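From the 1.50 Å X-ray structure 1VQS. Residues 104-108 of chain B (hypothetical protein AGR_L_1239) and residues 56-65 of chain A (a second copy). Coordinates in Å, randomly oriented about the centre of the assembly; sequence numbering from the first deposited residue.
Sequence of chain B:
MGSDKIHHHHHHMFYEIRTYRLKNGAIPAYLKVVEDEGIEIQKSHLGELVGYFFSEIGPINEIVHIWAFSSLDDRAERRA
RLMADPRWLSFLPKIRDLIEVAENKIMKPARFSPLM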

ATOM      1  N   ASN B 104      -6.088   0.643  14.048  1.00 18.38           N
ATOM      2  CA  ASN B 104      -7.467   0.690  14.474  1.00 19.16           C
ATOM      3  C   ASN B 104      -8.216   1.781  13.742  1.00 19.88           C
ATOM      4  O   ASN B 104      -7.615   2.700  13.195  1.00 20.33           O
ATOM      5  CB  ASN B 104      -7.601   0.816  16.001  1.00 19.41           C
ATOM      6  CG  ASN B 104      -6.966   2.061  16.588  1.00 20.50           C
ATOM      7  OD1 ASN B 104      -6.103   2.695  15.987  1.00 21.61           O
ATOM      8  ND2 ASN B 104      -7.411   2.418  17.807  1.00 21.16           N
ATOM      9  N   LYS B 105      -9.519   1.653  13.757  1.00 19.01           N
ATOM     10  CA  LYS B 105     -10.412   2.659  13.168  1.00 17.79           C
ATOM     11  C   LYS B 105     -11.691   2.651  13.974  1.00 19.87           C
ATOM     12  O   LYS B 105     -12.062   1.641  14.591  1.00 18.43           O
ATOM     13  CB  LYS B 105     -10.699   2.388  11.669  1.00 20.09           C
ATOM     14  CG  LYS B 105     -11.243   1.023  11.327  1.00 19.29           C
ATOM     15  CD  LYS B 105     -11.215   0.765   9.816  1.00 20.40           C
ATOM     16  CE  LYS B 105     -11.744  -0.601   9.429  1.00 21.48           C
ATOM     17  NZ  LYS B 105     -11.473  -0.832   7.942  1.00 21.87           N
ATOM     18  N   ILE B 106     -12.347   3.809  13.979  1.00 19.25           N
ATOM     19  CA  ILE B 106     -13.678   3.981  14.568  1.00 19.35           C
ATOM     20  C   ILE B 106     -14.708   4.139  13.453  1.00 19.92           C
ATOM     21  O   ILE B 106     -14.528   4.958  12.570  1.00 20.63           O
ATOM     22  CB  ILE B 106     -13.749   5.197  15.503  1.00 18.88           C
ATOM     23  CG1 ILE B 106     -12.730   5.036  16.643  1.00 20.59           C
ATOM     24  CG2 ILE B 106     -15.193   5.436  16.017  1.00 20.56           C
ATOM     25  CD1 ILE B 106     -13.049   3.991  17.656  1.00 22.43           C
HETATM   26  N   MSE B 107     -15.779   3.343  13.512  1.00 19.33           N
HETATM   27  CA  MSE B 107     -16.845   3.379  12.538  1.00 20.16           C
HETATM   28  C   MSE B 107     -18.192   3.509  13.271  1.00 21.04           C
HETATM   29  O   MSE B 107     -18.291   3.226  14.482  1.00 20.51           O
HETATM   30  CB  MSE B 107     -16.718   2.144  11.608  1.00 23.68           C
HETATM   31  CG  MSE B 107     -15.251   1.992  10.854  1.00 22.81           C
HETATM   32 SE   MSE B 107     -15.442   0.631   9.636  1.00 36.06          SE
HETATM   33  CE  MSE B 107     -16.268   1.598   8.242  1.00 23.33           C
ATOM     34  N   LYS B 108     -19.194   4.000  12.556  1.00 19.19           N
ATOM     35  CA  LYS B 108     -20.543   4.147  13.085  1.00 18.38           C
ATOM     36  C   LYS B 108     -21.425   3.156  12.359  1.00 18.31           C
ATOM     37  O   LYS B 108     -21.145   2.802  11.225  1.00 19.03           O
ATOM     38  CB  LYS B 108     -21.069   5.554  12.837  1.00 19.55           C
ATOM     39  CG  LYS B 108     -20.437   6.639  13.673  1.00 23.28           C
ATOM     40  CD  LYS B 108     -21.293   7.903  13.542  1.00 27.21           C
ATOM     41  CE  LYS B 108     -20.658   9.081  14.215  1.00 33.72           C
ATOM     42  NZ  LYS B 108     -21.524  10.268  14.031  1.00 29.64           N
TER
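Chain A, residues 56-65: EIGPINEIVH

How do the two backbones run? Residues Asn B104 to Lys B108 form an extended strand that begins earlier in chain B and continues beyond it, with phi between -149° and -108° and psi between 129° and 161°. Chain A is less uniform. It turns a corner at Glu A56, where phi/psi is -136/-53, returns to an extended shape at Ile A57 (-134/126), and at Gly A58 takes up 132/-145. Asn A61, at 65/27, precedes a second extended run, the strand Glu A62 to His A65. That strand does not pair with the strand Asn B104 to Lys B108: its axis comes no nearer than 8.9 Å to that of the chain B strand, and the two cross at -78°, so chain A meets chain B once alongside and once nearly at right angles.

Where does chain A join the chain B strand edge to edge? The pairing is a single antiparallel bridge between Ile B106 and Ile A57, whose CA atoms lie 4.9 Å apart. Ile B106 N donates to Ile A57 O at 2.9 Å, and Ile A57 N donates to Ile B106 O, also at 2.9 Å, with a nearly straight angle of 167°. The corner brings a further amide to the same carbonyl: Glu A56 N reaches Ile B106 O at 3.0 Å, but the angle of 130° makes this bond weak. The register runs in opposite directions along the two chains, with Lys B105 nearest Gly A58 and Met B107 nearest Glu A56. Both isoleucine side chains lie on one face of the pairing, where Ile B106 CB and Ile A57 CB are 4.2 Å apart, although the end of the Ile B106 side chain leads away.

Why is there a glycine opposite Lys B105? Its backbone angles alone call for one, since a CB would be jammed against the carbonyl oxygen of Ile A57. A CB on Gly A58 would also point toward chain B and lie only 2.7 Å from Lys B105 CB, as well as 2.5 Å from Pro A59 CD. Without it, Lys B105 CB can pass Gly A58 CA at 4.2 Å.

What do the side chains add beyond the bridge? Lys B105, with chi2 to chi4 all t, stretches past the proline, its CD 4.0 Å from Pro A59 CD, and ends in a salt bridge from Lys B105 NZ to Glu A62 OE1 at 2.7 Å. This ties the bridged strand to the one that crosses it. Met B107, a selenomethionine, starts with its CB directed away, yet its end comes nearer: Met B107 SE packs 3.7 Å from Val A64 CG2, and Met B107 CE is 3.7 Å from Glu A62 O. At the corner, Lys B108 NZ and Glu A56 OE1 are 4.3 Å apart, too far for a salt bridge. A water spans the gap, donating to Glu A56 OE1 at 2.6 Å and accepting from Lys B108 NZ at 2.9 Å.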

ATOM      1  N   GLU A  56     -15.675   6.817  10.484  1.00 20.32           N
ATOM      2  CA  GLU A  56     -15.652   7.980  11.345  1.00 19.34           C
ATOM      3  C   GLU A  56     -14.218   8.473  11.624  1.00 20.33           C
ATOM      4  O   GLU A  56     -13.909   9.643  11.381  1.00 20.97           O
ATOM      5  CB  GLU A  56     -16.449   7.748  12.626  1.00 20.22           C
ATOM      6  CG  GLU A  56     -16.334   8.891  13.652  1.00 21.08           C
ATOM      7  CD  GLU A  56     -16.834  10.258  13.139  1.00 24.90           C
ATOM      8  OE1 GLU A  56     -17.667  10.287  12.199  1.00 25.26           O
ATOM      9  OE2 GLU A  56     -16.405  11.313  13.702  1.00 26.58           O
ATOM     10  N   ILE A  57     -13.343   7.595  12.082  1.00 19.79           N
ATOM     11  CA  ILE A  57     -11.917   7.934  12.187  1.00 18.33           C
ATOM     12  C   ILE A  57     -11.119   6.773  11.607  1.00 20.11           C
ATOM     13  O   ILE A  57     -11.308   5.631  12.026  1.00 20.64           O
ATOM     14  CB  ILE A  57     -11.472   8.170  13.639  1.00 19.08           C
ATOM     15  CG1 ILE A  57     -12.243   9.332  14.263  1.00 20.42           C
ATOM     16  CG2 ILE A  57      -9.972   8.469  13.689  1.00 19.96           C
ATOM     17  CD1 ILE A  57     -12.199   9.372  15.795  1.00 20.61           C
ATOM     18  N   GLY A  58     -10.241   7.065  10.642  1.00 19.37           N
ATOM     19  CA  GLY A  58      -9.525   6.018   9.911  1.00 19.66           C
ATOM     20  C   GLY A  58      -9.630   6.338   8.424  1.00 21.22           C
ATOM     21  O   GLY A  58      -9.691   7.499   8.033  1.00 21.39           O
ATOM     22  N   PRO A  59      -9.730   5.318   7.576  1.00 20.86           N
ATOM     23  CA  PRO A  59     -10.078   5.592   6.197  1.00 20.87           C
ATOM     24  C   PRO A  59     -11.370   6.360   6.114  1.00 21.38           C
ATOM     25  O   PRO A  59     -12.298   6.009   6.818  1.00 23.41           O
ATOM     26  CB  PRO A  59     -10.252   4.204   5.586  1.00 22.92           C
ATOM     27  CG  PRO A  59      -9.455   3.301   6.463  1.00 27.75           C
ATOM     28  CD  PRO A  59      -9.583   3.881   7.839  1.00 23.14           C
ATOM     29  N   ILE A  60     -11.424   7.392   5.281  1.00 20.17           N
ATOM     30  CA  ILE A  60     -12.624   8.184   5.047  1.00 20.44           C
ATOM     31  C   ILE A  60     -13.347   7.615   3.804  1.00 19.49           C
ATOM     32  O   ILE A  60     -12.715   6.989   2.976  1.00 19.76           O
ATOM     33  CB  ILE A  60     -12.228   9.671   4.922  1.00 19.71           C
ATOM     34  CG1 ILE A  60     -11.782  10.188   6.278  1.00 20.24           C
ATOM     35  CG2 ILE A  60     -13.374  10.489   4.447  1.00 19.94           C
ATOM     36  CD1 ILE A  60     -11.172  11.568   6.242  1.00 21.35           C
ATOM     37  N   ASN A  61     -14.655   7.804   3.717  1.00 20.28           N
ATOM     38  CA  ASN A  61     -15.463   7.266   2.615  1.00 17.79           C
ATOM     39  C   ASN A  61     -15.525   5.736   2.556  1.00 18.61           C
ATOM     40  O   ASN A  61     -15.761   5.163   1.476  1.00 20.26           O
ATOM     41  CB  ASN A  61     -15.021   7.810   1.255  1.00 18.96           C
ATOM     42  CG  ASN A  61     -14.972   9.318   1.213  1.00 19.67           C
ATOM     43  OD1 ASN A  61     -15.973   9.996   1.472  1.00 20.43           O
ATOM     44  ND2 ASN A  61     -13.777   9.861   0.869  1.00 20.70           N
ATOM     45  N   GLU A  62     -15.375   5.078   3.702  1.00 18.15           N
ATOM     46  CA  GLU A  62     -15.334   3.624   3.755  1.00 18.85           C
ATOM     47  C   GLU A  62     -16.618   3.002   4.285  1.00 19.76           C
ATOM     48  O   GLU A  62     -17.227   3.518   5.225  1.00 19.74           O
ATOM     49  CB  GLU A  62     -14.153   3.151   4.594  1.00 20.22           C
ATOM     50  CG  GLU A  62     -13.920   1.644   4.572  1.00 21.42           C
ATOM     51  CD  GLU A  62     -12.659   1.234   5.327  1.00 20.81           C
ATOM     52  OE1 GLU A  62     -12.769   1.097   6.566  1.00 22.78           O
ATOM     53  OE2 GLU A  62     -11.593   1.043   4.685  1.00 23.02           O
ATOM     54  N   ILE A  63     -17.021   1.897   3.663  1.00 19.31           N
ATOM     55  CA  ILE A  63     -18.104   1.038   4.135  1.00 19.09           C
ATOM     56  C   ILE A  63     -17.500  -0.308   4.502  1.00 19.54           C
ATOM     57  O   ILE A  63     -16.664  -0.819   3.782  1.00 19.83           O
ATOM     58  CB  ILE A  63     -19.143   0.825   3.026  1.00 18.40           C
ATOM     59  CG1 ILE A  63     -19.778   2.143   2.581  1.00 20.50           C
ATOM     60  CG2 ILE A  63     -20.212  -0.181   3.412  1.00 19.91           C
ATOM     61  CD1 ILE A  63     -20.639   2.822   3.632  1.00 21.53           C
ATOM     62  N   VAL A  64     -17.898  -0.853   5.660  1.00 18.38           N
ATOM     63  CA  VAL A  64     -17.534  -2.210   6.026  1.00 20.22           C
ATOM     64  C   VAL A  64     -18.806  -2.932   6.389  1.00 18.97           C
ATOM     65  O   VAL A  64     -19.565  -2.456   7.236  1.00 19.39           O
ATOM     66  CB  VAL A  64     -16.555  -2.279   7.214  1.00 19.70           C
ATOM     67  CG1 VAL A  64     -16.397  -3.715   7.673  1.00 21.78           C
ATOM     68  CG2 VAL A  64     -15.204  -1.720   6.830  1.00 20.93           C
ATOM     69  N   HIS A  65     -19.047  -4.072   5.744  1.00 18.92           N
ATOM     70  CA  HIS A  65     -20.223  -4.875   6.099  1.00 19.35           C
ATOM     71  C   HIS A  65     -19.825  -6.334   6.258  1.00 19.63           C
ATOM     72  O   HIS A  65     -18.885  -6.825   5.623  1.00 20.13           O
ATOM     73  CB  HIS A  65     -21.458  -4.644   5.194  1.00 20.28           C
ATOM     74  CG  HIS A  65     -21.235  -4.815   3.716  1.00 20.02           C
ATOM     75  ND1 HIS A  65     -21.946  -5.732   2.968  1.00 22.22           N
ATOM     76  CD2 HIS A  65     -20.514  -4.090   2.833  1.00 23.83           C
ATOM     77  CE1 HIS A  65     -21.626  -5.599   1.697  1.00 22.96           C
ATOM     78  NE2 HIS A  65     -20.764  -4.611   1.586  1.00 24.22           N
TER
HETATM   79  O   HOH W   1     -19.947  11.489  11.970  1.00 36.84           O